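NAD(P)H-flavin oxidoreductase (PDB 2FRE) binds flavin mononucleotide and probably catalyses electron transfer from NAD(P)H to flavin or related acceptors, as in the nitroreductase family. Local coordinates at residues E72-A82 and H133-I143; A85-H96 and D151-G162. All coordinates share one frame; numbering follows the deposited sequence.

Contact 1 (E72-A82 and H133-I143). With FMN (flavin mononucleotide), chain C.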
loop_
_atom_site.group_PDB
_atom_site.type_symbol
_atom_site.label_atom_id
_atom_site.label_comp_id
_atom_site.label_asym_id
_atom_site.label_seq_id
_atom_site.Cartn_x
_atom_site.Cartn_y
_atom_site.Cartn_z
ATOM N N GLU A 72 2.411 0.150 -25.589
ATOM C CA GLU A 72 1.150 0.019 -26.329
ATOM C C GLU A 72 0.099 -0.754 -25.539
ATOM O O GLU A 72 -1.063 -0.778 -25.943
ATOM C CB GLU A 72 1.384 -0.569 -27.723
ATOM C CG GLU A 72 1.615 -2.045 -27.758
ATOM C CD GLU A 72 2.016 -2.535 -29.138
ATOM O OE1 GLU A 72 1.292 -2.260 -30.132
ATOM O OE2 GLU A 72 3.056 -3.219 -29.215
ATOM N N LEU A 73 0.522 -1.356 -24.412
ATOM C CA LEU A 73 -0.354 -2.000 -23.442
ATOM C C LEU A 73 -1.034 -0.987 -22.508
ATOM O O LEU A 73 -1.939 -1.342 -21.758
ATOM C CB LEU A 73 0.408 -3.033 -22.609
ATOM C CG LEU A 73 0.805 -4.321 -23.349
ATOM C CD1 LEU A 73 1.705 -5.175 -22.460
ATOM C CD2 LEU A 73 -0.417 -5.088 -23.783
ATOM N N LEU A 74 -0.615 0.267 -22.581
ATOM C CA LEU A 74 -1.324 1.360 -21.921
ATOM C C LEU A 74 -2.323 1.949 -22.899
ATOM O O LEU A 74 -2.116 1.900 -24.125
ATOM C CB LEU A 74 -0.354 2.463 -21.512
ATOM C CG LEU A 74 0.974 2.011 -20.905
ATOM C CD1 LEU A 74 1.892 3.209 -20.700
ATOM C CD2 LEU A 74 0.700 1.261 -19.634
HETATM N N MSE A 75 -3.385 2.539 -22.357
HETATM C CA MSE A 75 -4.328 3.296 -23.175
HETATM C C MSE A 75 -3.690 4.564 -23.704
HETATM O O MSE A 75 -2.713 5.058 -23.137
HETATM C CB MSE A 75 -5.608 3.586 -22.403
HETATM C CG MSE A 75 -6.355 2.319 -22.137
HETATM SE SE MSE A 75 -7.974 2.551 -21.094
HETATM C CE MSE A 75 -8.553 0.621 -21.049
ATOM N N GLU A 76 -4.244 5.052 -24.815
ATOM C CA GLU A 76 -3.655 6.123 -25.631
ATOM C C GLU A 76 -3.321 7.349 -24.803
ATOM O O GLU A 76 -2.243 7.926 -24.950
ATOM C CB GLU A 76 -4.617 6.511 -26.764
ATOM C CG GLU A 76 -4.251 7.800 -27.522
ATOM C CD GLU A 76 -5.161 8.073 -28.734
ATOM O OE1 GLU A 76 -4.863 9.028 -29.505
ATOM O OE2 GLU A 76 -6.170 7.341 -28.924
ATOM N N GLY A 77 -4.259 7.741 -23.945
ATOM C CA GLY A 77 -4.097 8.899 -23.082
ATOM C C GLY A 77 -2.857 8.786 -22.223
ATOM O O GLY A 77 -2.044 9.697 -22.180
ATOM N N ASN A 78 -2.711 7.659 -21.541
ATOM C CA ASN A 78 -1.517 7.415 -20.731
ATOM C C ASN A 78 -0.248 7.286 -21.570
ATOM O O ASN A 78 0.808 7.766 -21.157
ATOM C CB ASN A 78 -1.671 6.165 -19.855
ATOM C CG ASN A 78 -2.618 6.370 -18.683
ATOM O OD1 ASN A 78 -3.279 5.416 -18.234
ATOM N ND2 ASN A 78 -2.672 7.588 -18.163
ATOM N N GLN A 79 -0.335 6.661 -22.745
ATOM C CA GLN A 79 0.845 6.515 -23.604
ATOM C C GLN A 79 1.539 7.837 -23.868
ATOM O O GLN A 79 2.760 7.892 -23.926
ATOM C CB GLN A 79 0.479 5.909 -24.952
ATOM C CG GLN A 79 0.177 4.435 -24.898
ATOM C CD GLN A 79 -0.076 3.839 -26.273
ATOM O OE1 GLN A 79 -0.924 2.958 -26.430
ATOM N NE2 GLN A 79 0.675 4.291 -27.263
ATOM N N LYS A 80 0.743 8.887 -24.055
ATOM C CA LYS A 80 1.223 10.187 -24.488
ATOM C C LYS A 80 2.370 10.686 -23.625
ATOM O O LYS A 80 3.306 11.280 -24.130
ATOM C CB LYS A 80 0.084 11.209 -24.433
ATOM C CG LYS A 80 -0.981 11.012 -25.477
ATOM C CD LYS A 80 -2.233 11.853 -25.192
ATOM C CE LYS A 80 -3.019 12.183 -26.473
ATOM N NZ LYS A 80 -3.423 10.979 -27.306
ATOM N N TRP A 81 2.290 10.440 -22.315
ATOM C CA TRP A 81 3.316 10.907 -21.380
ATOM C C TRP A 81 4.178 9.774 -20.849
ATOM O O TRP A 81 5.369 9.962 -20.650
ATOM C CB TRP A 81 2.684 11.701 -20.211
ATOM C CG TRP A 81 1.630 10.971 -19.464
ATOM C CD1 TRP A 81 0.290 10.976 -19.726
ATOM C CD2 TRP A 81 1.813 10.126 -18.333
ATOM N NE1 TRP A 81 -0.370 10.194 -18.832
ATOM C CE2 TRP A 81 0.535 9.646 -17.966
ATOM C CE3 TRP A 81 2.930 9.711 -17.600
ATOM C CZ2 TRP A 81 0.342 8.775 -16.902
ATOM C CZ3 TRP A 81 2.737 8.841 -16.533
ATOM C CH2 TRP A 81 1.455 8.373 -16.202
ATOM N N ALA A 82 3.580 8.608 -20.612
ATOM C CA ALA A 82 4.310 7.475 -20.036
ATOM C C ALA A 82 5.393 6.894 -20.963
ATOM O O ALA A 82 6.321 6.233 -20.495
ATOM C CB ALA A 82 3.354 6.395 -19.602
ATOM N N HIS A 133 4.382 6.619 -11.000
ATOM C CA HIS A 133 3.031 7.082 -11.345
ATOM C C HIS A 133 2.187 5.865 -11.694
ATOM O O HIS A 133 2.472 5.149 -12.656
ATOM C CB HIS A 133 3.116 8.059 -12.504
ATOM C CG HIS A 133 1.872 8.864 -12.743
ATOM N ND1 HIS A 133 0.601 8.328 -12.714
ATOM C CD2 HIS A 133 1.718 10.162 -13.077
ATOM C CE1 HIS A 133 -0.281 9.274 -13.010
ATOM N NE2 HIS A 133 0.371 10.395 -13.227
ATOM N N GLY A 134 1.175 5.606 -10.874
ATOM C CA GLY A 134 0.307 4.456 -11.053
ATOM C C GLY A 134 -0.655 4.669 -12.201
ATOM O O GLY A 134 -1.038 5.810 -12.484
HETATM N N MSE A 135 -1.037 3.584 -12.875
HETATM C CA MSE A 135 -1.984 3.672 -13.991
HETATM C C MSE A 135 -2.979 2.515 -14.027
HETATM O O MSE A 135 -2.596 1.351 -14.019
HETATM C CB MSE A 135 -1.243 3.752 -15.344
HETATM C CG MSE A 135 -0.277 4.905 -15.456
HETATM SE SE MSE A 135 0.747 4.737 -17.123
HETATM C CE MSE A 135 1.836 3.171 -16.569
ATOM N N GLY A 136 -4.268 2.840 -14.074
ATOM C CA GLY A 136 -5.312 1.854 -14.338
ATOM C C GLY A 136 -5.828 1.902 -15.766
ATOM O O GLY A 136 -6.524 0.974 -16.207
ATOM N N GLY A 137 -5.485 2.964 -16.496
ATOM C CA GLY A 137 -5.828 3.108 -17.902
ATOM C C GLY A 137 -4.915 2.235 -18.754
ATOM O O GLY A 137 -4.005 2.721 -19.417
ATOM N N ILE A 138 -5.167 0.936 -18.700
ATOM C CA ILE A 138 -4.303 -0.072 -19.299
ATOM C C ILE A 138 -5.168 -1.207 -19.825
ATOM O O ILE A 138 -6.286 -1.399 -19.352
ATOM C CB ILE A 138 -3.312 -0.650 -18.258
ATOM C CG1 ILE A 138 -4.043 -1.405 -17.139
ATOM C CG2 ILE A 138 -2.446 0.450 -17.636
ATOM C CD1 ILE A 138 -3.102 -1.910 -16.073
ATOM N N PHE A 139 -4.647 -1.968 -20.787
ATOM C CA PHE A 139 -5.399 -3.077 -21.375
ATOM C C PHE A 139 -5.067 -4.369 -20.615
ATOM O O PHE A 139 -4.127 -5.073 -20.975
ATOM C CB PHE A 139 -5.051 -3.217 -22.866
ATOM C CG PHE A 139 -5.378 -2.007 -23.704
ATOM C CD1 PHE A 139 -6.686 -1.722 -24.063
ATOM C CD2 PHE A 139 -4.375 -1.196 -24.191
ATOM C CE1 PHE A 139 -6.983 -0.634 -24.858
ATOM C CE2 PHE A 139 -4.660 -0.099 -24.969
ATOM C CZ PHE A 139 -5.969 0.177 -25.313
ATOM N N LYS A 140 -5.829 -4.681 -19.564
ATOM C CA LYS A 140 -5.477 -5.783 -18.655
ATOM C C LYS A 140 -5.471 -7.167 -19.325
ATOM O O LYS A 140 -4.590 -7.980 -19.057
ATOM C CB LYS A 140 -6.417 -5.836 -17.433
ATOM C CG LYS A 140 -6.216 -4.728 -16.406
ATOM C CD LYS A 140 -7.142 -4.988 -15.202
ATOM C CE LYS A 140 -6.983 -3.969 -14.071
ATOM N NZ LYS A 140 -7.650 -4.431 -12.759
ATOM N N ASP A 141 -6.463 -7.437 -20.168
ATOM C CA ASP A 141 -6.527 -8.711 -20.872
ATOM C C ASP A 141 -5.377 -8.861 -21.860
ATOM O O ASP A 141 -4.796 -9.935 -21.961
ATOM C CB ASP A 141 -7.876 -8.884 -21.568
ATOM C CG ASP A 141 -9.007 -9.129 -20.588
ATOM O OD1 ASP A 141 -8.733 -9.451 -19.420
ATOM O OD2 ASP A 141 -10.181 -9.020 -20.986
ATOM N N ARG A 142 -5.029 -7.789 -22.569
ATOM C CA ARG A 142 -3.871 -7.819 -23.474
ATOM C C ARG A 142 -2.568 -7.987 -22.688
ATOM O O ARG A 142 -1.650 -8.668 -23.146
ATOM C CB ARG A 142 -3.766 -6.544 -24.320
ATOM C CG ARG A 142 -4.990 -6.197 -25.146
ATOM C CD ARG A 142 -4.697 -5.008 -26.056
ATOM N NE ARG A 142 -5.928 -4.438 -26.602
ATOM C CZ ARG A 142 -5.997 -3.288 -27.266
ATOM N NH1 ARG A 142 -4.910 -2.575 -27.488
ATOM N NH2 ARG A 142 -7.167 -2.844 -27.714
ATOM N N ILE A 143 -2.469 -7.345 -21.526
ATOM C CA ILE A 143 -1.307 -7.538 -20.655
ATOM C C ILE A 143 -1.137 -9.014 -20.277
ATOM O O ILE A 143 -0.036 -9.573 -20.369
ATOM C CB ILE A 143 -1.392 -6.631 -19.372
ATOM C CG1 ILE A 143 -1.196 -5.162 -19.772
ATOM C CG2 ILE A 143 -0.357 -7.036 -18.334
ATOM C CD1 ILE A 143 -1.818 -4.177 -18.800
HETATM N N1 FMN C . -2.970 8.686 -13.360
HETATM C C2 FMN C . -3.155 8.826 -14.734
HETATM O O2 FMN C . -2.804 9.867 -15.301
HETATM N N3 FMN C . -3.750 7.818 -15.472
HETATM C C4 FMN C . -4.157 6.648 -14.892
HETATM O O4 FMN C . -4.475 5.685 -15.618
HETATM C C4A FMN C . -3.965 6.507 -13.500
HETATM N N5 FMN C . -4.364 5.344 -12.864
HETATM C C5A FMN C . -4.100 5.190 -11.513
HETATM C C6 FMN C . -4.467 4.009 -10.892
HETATM C C7 FMN C . -4.216 3.814 -9.549
HETATM C C7M FMN C . -4.164 2.377 -9.109
HETATM C C8 FMN C . -3.606 4.818 -8.789
HETATM C C8M FMN C . -2.836 4.463 -7.539
HETATM C C9 FMN C . -3.237 6.008 -9.402
HETATM C C9A FMN C . -3.506 6.204 -10.769
HETATM N N10 FMN C . -3.157 7.389 -11.382
HETATM C C10 FMN C . -3.370 7.527 -12.748
HETATM C "C1'" FMN C . -2.600 8.549 -10.594
HETATM C "C2'" FMN C . -3.537 9.117 -9.531
HETATM O "O2'" FMN C . -4.507 9.999 -10.085
HETATM C "C3'" FMN C . -2.721 9.809 -8.442
HETATM O "O3'" FMN C . -1.916 8.851 -7.767
HETATM C "C4'" FMN C . -3.625 10.560 -7.472
HETATM O "O4'" FMN C . -4.278 11.632 -8.131
HETATM C "C5'" FMN C . -2.887 11.104 -6.254
HETATM O "O5'" FMN C . -1.869 12.014 -6.642
HETATM P P FMN C . -0.338 11.791 -6.200
HETATM O O1P FMN C . -0.286 12.036 -4.701
HETATM O O2P FMN C . 0.066 10.353 -6.486
HETATM O O3P FMN C . 0.485 12.766 -6.996
HETATM O O HOH W 1 -2.138 -3.126 -27.055
#
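Leu-73 lies over the first turn of the helix that starts at Lys-140. Its CD2 touches Arg-142 CB at 3.7 Å, and its CB and CD1 meet CG1 of Ile-143. The backbones join beside it. Phe-139 N donates to Leu-73 O, nearly straight at 178°, and Met-75 N donates to Gly-137 O from above the carbonyl plane. These two bonds flank the single bridge between Leu-74 and Ile-138.

The Phe-139 ring has a partner on each face. Met-75 CG makes a CH-pi contact over one face, 4.1 Å from the ring centroid. The opposite face carries Arg-142, whose NH1 lies above the ring centre. A water links Arg-142 NH1 to Glu-72 O. The selenium of Met-75, a selenomethionine, is farther above the same face as CG, a distant Met-aromatic contact. The chain is extended beyond CG, and CE ends 3.5 Å from Ile-138 O.

Met-135, also selenomethionine, reaches toward the helix 76-82. Its SE is 3.8 Å from Trp-81 CH2, a Met-aromatic contact oblique to the ring. A bend at chi3 (-71°) turns CE to Leu-74 CD2. Trp-81 CH2 sits over the centre of the His-133 ring, with the two planes at 38°.

The contact forms part of the FMN pocket. Gly-136 N donates to FMN N5 at 2.8 Å, and Gly-137 N to FMN O4 at 3.0 Å. The strand 131-135 pairs with the strand 153-162. Leu-73, Leu-74 and Ile-143 pack on Phe-90 of the strand 87-98.

Contact 2 (A85-H96 and D151-G162)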
loop_
_atom_site.group_PDB
_atom_site.type_symbol
_atom_site.label_atom_id
_atom_site.label_comp_id
_atom_site.label_asym_id
_atom_site.label_seq_id
_atom_site.Cartn_x
_atom_site.Cartn_y
_atom_site.Cartn_z
ATOM N N ALA A 85 8.797 7.886 -19.822
ATOM C CA ALA A 85 9.304 7.432 -18.548
ATOM C C ALA A 85 10.557 6.582 -18.774
ATOM O O ALA A 85 10.862 6.190 -19.901
ATOM C CB ALA A 85 8.248 6.625 -17.825
ATOM N N SER A 86 11.270 6.307 -17.688
ATOM C CA SER A 86 12.504 5.536 -17.740
ATOM C C SER A 86 12.258 4.034 -17.638
ATOM O O SER A 86 13.056 3.242 -18.143
ATOM C CB SER A 86 13.445 5.961 -16.605
ATOM O OG SER A 86 13.975 7.239 -16.828
ATOM N N VAL A 87 11.175 3.665 -16.961
ATOM C CA VAL A 87 10.795 2.283 -16.709
ATOM C C VAL A 87 9.275 2.207 -16.768
ATOM O O VAL A 87 8.593 3.116 -16.300
ATOM C CB VAL A 87 11.285 1.827 -15.290
ATOM C CG1 VAL A 87 10.695 0.487 -14.902
ATOM C CG2 VAL A 87 12.793 1.782 -15.226
ATOM N N LEU A 88 8.758 1.135 -17.370
ATOM C CA LEU A 88 7.359 0.776 -17.264
ATOM C C LEU A 88 7.283 -0.627 -16.665
ATOM O O LEU A 88 8.096 -1.499 -16.995
ATOM C CB LEU A 88 6.663 0.813 -18.627
ATOM C CG LEU A 88 6.407 2.208 -19.201
ATOM C CD1 LEU A 88 6.056 2.145 -20.663
ATOM C CD2 LEU A 88 5.305 2.879 -18.453
ATOM N N LEU A 89 6.301 -0.842 -15.790
ATOM C CA LEU A 89 6.069 -2.149 -15.233
ATOM C C LEU A 89 4.603 -2.341 -14.862
ATOM O O LEU A 89 3.850 -1.378 -14.751
ATOM C CB LEU A 89 6.970 -2.371 -14.003
ATOM C CG LEU A 89 6.770 -1.481 -12.766
ATOM C CD1 LEU A 89 5.659 -1.987 -11.847
ATOM C CD2 LEU A 89 8.070 -1.406 -11.962
ATOM N N PHE A 90 4.219 -3.595 -14.671
ATOM C CA PHE A 90 2.883 -3.933 -14.225
ATOM C C PHE A 90 2.961 -4.644 -12.878
ATOM O O PHE A 90 3.782 -5.557 -12.654
ATOM C CB PHE A 90 2.129 -4.721 -15.310
ATOM C CG PHE A 90 1.987 -3.950 -16.582
ATOM C CD1 PHE A 90 0.985 -2.977 -16.715
ATOM C CD2 PHE A 90 2.895 -4.117 -17.610
ATOM C CE1 PHE A 90 0.877 -2.222 -17.877
ATOM C CE2 PHE A 90 2.810 -3.362 -18.772
ATOM C CZ PHE A 90 1.800 -2.401 -18.908
ATOM N N VAL A 91 2.121 -4.172 -11.968
ATOM C CA VAL A 91 1.970 -4.779 -10.672
ATOM C C VAL A 91 0.843 -5.808 -10.754
ATOM O O VAL A 91 -0.276 -5.504 -11.130
ATOM C CB VAL A 91 1.661 -3.761 -9.568
ATOM C CG1 VAL A 91 1.528 -4.488 -8.235
ATOM C CG2 VAL A 91 2.729 -2.688 -9.498
ATOM N N ILE A 92 1.189 -7.036 -10.414
ATOM C CA ILE A 92 0.328 -8.184 -10.572
ATOM C C ILE A 92 0.183 -8.816 -9.204
ATOM O O ILE A 92 1.061 -8.639 -8.359
ATOM C CB ILE A 92 1.004 -9.170 -11.546
ATOM C CG1 ILE A 92 1.051 -8.547 -12.933
ATOM C CG2 ILE A 92 0.303 -10.530 -11.586
ATOM C CD1 ILE A 92 2.285 -8.898 -13.644
ATOM N N SER A 93 -0.899 -9.548 -8.971
ATOM C CA SER A 93 -1.019 -10.330 -7.730
ATOM C C SER A 93 -1.664 -11.689 -7.956
ATOM O O SER A 93 -2.560 -11.833 -8.786
ATOM C CB SER A 93 -1.806 -9.569 -6.663
ATOM O OG SER A 93 -3.155 -9.411 -7.047
ATOM N N ARG A 94 -1.217 -12.659 -7.175
ATOM C CA ARG A 94 -1.791 -14.017 -7.177
ATOM C C ARG A 94 -3.106 -13.961 -6.402
ATOM O O ARG A 94 -3.108 -13.580 -5.241
ATOM C CB ARG A 94 -0.813 -15.000 -6.529
ATOM C CG ARG A 94 -1.124 -16.465 -6.805
ATOM C CD ARG A 94 -0.139 -17.423 -6.154
ATOM N NE ARG A 94 0.012 -18.625 -6.983
ATOM C CZ ARG A 94 1.167 -19.167 -7.382
ATOM N NH1 ARG A 94 2.340 -18.666 -7.017
ATOM N NH2 ARG A 94 1.140 -20.248 -8.148
ATOM N N ASP A 95 -4.219 -14.318 -7.047
ATOM C CA ASP A 95 -5.551 -14.148 -6.429
ATOM C C ASP A 95 -5.965 -15.322 -5.542
ATOM O O ASP A 95 -7.119 -15.428 -5.118
ATOM C CB ASP A 95 -6.631 -13.883 -7.480
ATOM C CG ASP A 95 -6.913 -15.081 -8.380
ATOM O OD1 ASP A 95 -6.679 -16.254 -8.005
ATOM O OD2 ASP A 95 -7.394 -14.827 -9.491
ATOM N N HIS A 96 -5.008 -16.182 -5.247
ATOM C CA HIS A 96 -5.271 -17.365 -4.466
ATOM C C HIS A 96 -3.980 -17.752 -3.798
ATOM O O HIS A 96 -2.914 -17.285 -4.179
ATOM C CB HIS A 96 -5.678 -18.490 -5.400
ATOM C CG HIS A 96 -4.657 -18.767 -6.461
ATOM N ND1 HIS A 96 -3.740 -19.790 -6.360
ATOM C CD2 HIS A 96 -4.384 -18.134 -7.626
ATOM C CE1 HIS A 96 -2.955 -19.782 -7.422
ATOM N NE2 HIS A 96 -3.329 -18.792 -8.210
ATOM N N ASP A 151 -2.809 -18.163 -15.209
ATOM C CA ASP A 151 -4.134 -18.155 -14.625
ATOM C C ASP A 151 -4.014 -17.959 -13.121
ATOM O O ASP A 151 -3.081 -18.469 -12.489
ATOM C CB ASP A 151 -4.882 -19.475 -14.917
ATOM C CG ASP A 151 -5.129 -19.702 -16.413
ATOM O OD1 ASP A 151 -4.898 -18.769 -17.227
ATOM O OD2 ASP A 151 -5.557 -20.822 -16.783
ATOM N N GLY A 152 -4.955 -17.210 -12.559
ATOM C CA GLY A 152 -4.984 -16.996 -11.124
ATOM C C GLY A 152 -4.094 -15.852 -10.692
ATOM O O GLY A 152 -3.845 -15.696 -9.506
ATOM N N PHE A 153 -3.583 -15.084 -11.656
ATOM C CA PHE A 153 -2.860 -13.846 -11.369
ATOM C C PHE A 153 -3.611 -12.667 -11.953
ATOM O O PHE A 153 -4.018 -12.705 -13.112
ATOM C CB PHE A 153 -1.444 -13.913 -11.936
ATOM C CG PHE A 153 -0.529 -14.810 -11.147
ATOM C CD1 PHE A 153 0.293 -14.275 -10.163
ATOM C CD2 PHE A 153 -0.508 -16.174 -11.371
ATOM C CE1 PHE A 153 1.120 -15.068 -9.416
ATOM C CE2 PHE A 153 0.322 -16.991 -10.623
ATOM C CZ PHE A 153 1.144 -16.429 -9.641
ATOM N N LYS A 154 -3.767 -11.626 -11.148
ATOM C CA LYS A 154 -4.523 -10.434 -11.490
ATOM C C LYS A 154 -3.592 -9.244 -11.782
ATOM O O LYS A 154 -2.613 -9.015 -11.060
ATOM C CB LYS A 154 -5.463 -10.098 -10.331
ATOM C CG LYS A 154 -6.137 -8.759 -10.424
ATOM C CD LYS A 154 -7.166 -8.560 -9.332
ATOM C CE LYS A 154 -7.524 -7.111 -9.117
ATOM N NZ LYS A 154 -7.238 -6.263 -10.306
ATOM N N VAL A 155 -3.914 -8.492 -12.833
ATOM C CA VAL A 155 -3.228 -7.247 -13.140
ATOM C C VAL A 155 -3.859 -6.150 -12.274
ATOM O O VAL A 155 -5.038 -5.852 -12.403
ATOM C CB VAL A 155 -3.335 -6.884 -14.643
ATOM C CG1 VAL A 155 -2.577 -5.589 -14.934
ATOM C CG2 VAL A 155 -2.803 -8.033 -15.516
ATOM N N GLU A 156 -3.080 -5.595 -11.366
ATOM C CA GLU A 156 -3.543 -4.556 -10.467
ATOM C C GLU A 156 -3.390 -3.184 -11.087
ATOM O O GLU A 156 -4.339 -2.405 -11.096
ATOM C CB GLU A 156 -2.749 -4.587 -9.153
ATOM C CG GLU A 156 -2.857 -5.911 -8.378
ATOM C CD GLU A 156 -4.244 -6.165 -7.829
ATOM O OE1 GLU A 156 -5.066 -5.223 -7.821
ATOM O OE2 GLU A 156 -4.514 -7.295 -7.380
ATOM N N ALA A 157 -2.189 -2.871 -11.574
ATOM C CA ALA A 157 -1.908 -1.540 -12.105
ATOM C C ALA A 157 -0.624 -1.492 -12.932
ATOM O O ALA A 157 0.258 -2.329 -12.777
ATOM C CB ALA A 157 -1.830 -0.533 -10.962
ATOM N N GLY A 158 -0.540 -0.520 -13.836
ATOM C CA GLY A 158 0.724 -0.199 -14.481
ATOM C C GLY A 158 1.444 0.863 -13.666
ATOM O O GLY A 158 0.820 1.580 -12.894
ATOM N N VAL A 159 2.755 0.962 -13.842
ATOM C CA VAL A 159 3.552 1.961 -13.152
ATOM C C VAL A 159 4.609 2.492 -14.089
ATOM O O VAL A 159 5.365 1.715 -14.682
ATOM C CB VAL A 159 4.243 1.382 -11.906
ATOM C CG1 VAL A 159 5.047 2.448 -11.208
ATOM C CG2 VAL A 159 3.212 0.783 -10.949
ATOM N N ALA A 160 4.642 3.815 -14.213
ATOM C CA ALA A 160 5.671 4.535 -14.937
ATOM C C ALA A 160 6.603 5.178 -13.895
ATOM O O ALA A 160 6.131 5.805 -12.926
ATOM C CB ALA A 160 5.044 5.591 -15.792
ATOM N N ILE A 161 7.912 4.992 -14.082
ATOM C CA ILE A 161 8.918 5.564 -13.208
ATOM C C ILE A 161 9.970 6.295 -14.026
ATOM O O ILE A 161 10.401 5.809 -15.066
ATOM C CB ILE A 161 9.645 4.500 -12.356
ATOM C CG1 ILE A 161 8.692 3.382 -11.906
ATOM C CG2 ILE A 161 10.308 5.190 -11.139
ATOM C CD1 ILE A 161 9.400 2.180 -11.231
ATOM N N GLY A 162 10.381 7.465 -13.547
ATOM C CA GLY A 162 11.358 8.260 -14.263
ATOM C C GLY A 162 11.795 9.479 -13.492
ATOM O O GLY A 162 11.484 9.645 -12.299
#
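Val-87 to Arg-94 pairs antiparallel with Phe-153 to Ile-161, the strand axes lying 4.4 Å apart at 148°. One classic beta bulge ends the ladder and a second breaks it. At the end, Ile-161 O accepts from both Ser-86 N and Val-87 N. Within the ladder, Val-91 O accepts from Glu-156 N at 2.8 Å and from Ala-157 N at 3.3 Å. This second bulge shifts the register by one residue.

Val-87, Leu-89, Val-91, Val-159 and Ile-161 share one face. Leu-89 and Val-159 lie side by side and point the same way, with Leu-89 CD1 at 3.7 Å from Val-159 CB. The other branch, Leu-89 CD2, meets Ile-161 CD1. Val-91 CG2 touches Val-159 CG2. On the other face, Phe-90 CD1 rests against the backbone of Gly-158, 3.6 Å from its CA. Leu-88 CD2 touches Ala-160 CB.

Arg-94 and Phe-153 meet at the end of the ladder away from Val-87 and Ile-161. With CG anti to the backbone N (chi1 -164°), the Arg-94 chain runs across the ring, CG lying over its face 4.0 Å from the centroid. A bend at chi3 turns one face of the guanidinium to Phe-153 CZ, the two planes 52° apart. The Phe-153 ring also makes an edge-to-face pair with Phe-195 of the second subunit. Ile-92 CG2 touches Phe-153 CB at 3.8 Å.

Glu-156 OE2, in the bulge, is hydrogen-bonded to Ser-111 OG. Glu-156 packs on Phe-112 of the second subunit, as does Val-91. The strand 55-61 pairs with the other edge of the strand 87-98. The pair forms part of the central antiparallel sheet of the nitroreductase fold, and Ala-157 brings it close to a bound FMN.

Overall arrangement
The two contacts lie side by side, their centres about 11 Å apart. Along the chain their segments alternate: 72-82, 85-96, 133-143, 151-162. The helix 76-82 leads into the strand 87-98, and the helix 140-146 into the strand 153-162. Both contacts reach the same antiparallel sheet. The strand 131-135 of contact 1 is the neighbour of the strand 153-162 of contact 2, with probable hydrogen bonds from His-133 N to Ala-160 O and from Met-135 N to Gly-158 O. Contact 1 supplies seven residues of an FMN pocket. Contact 2 supplies two neighbouring strands of the sheet beside it and also meets the second subunit.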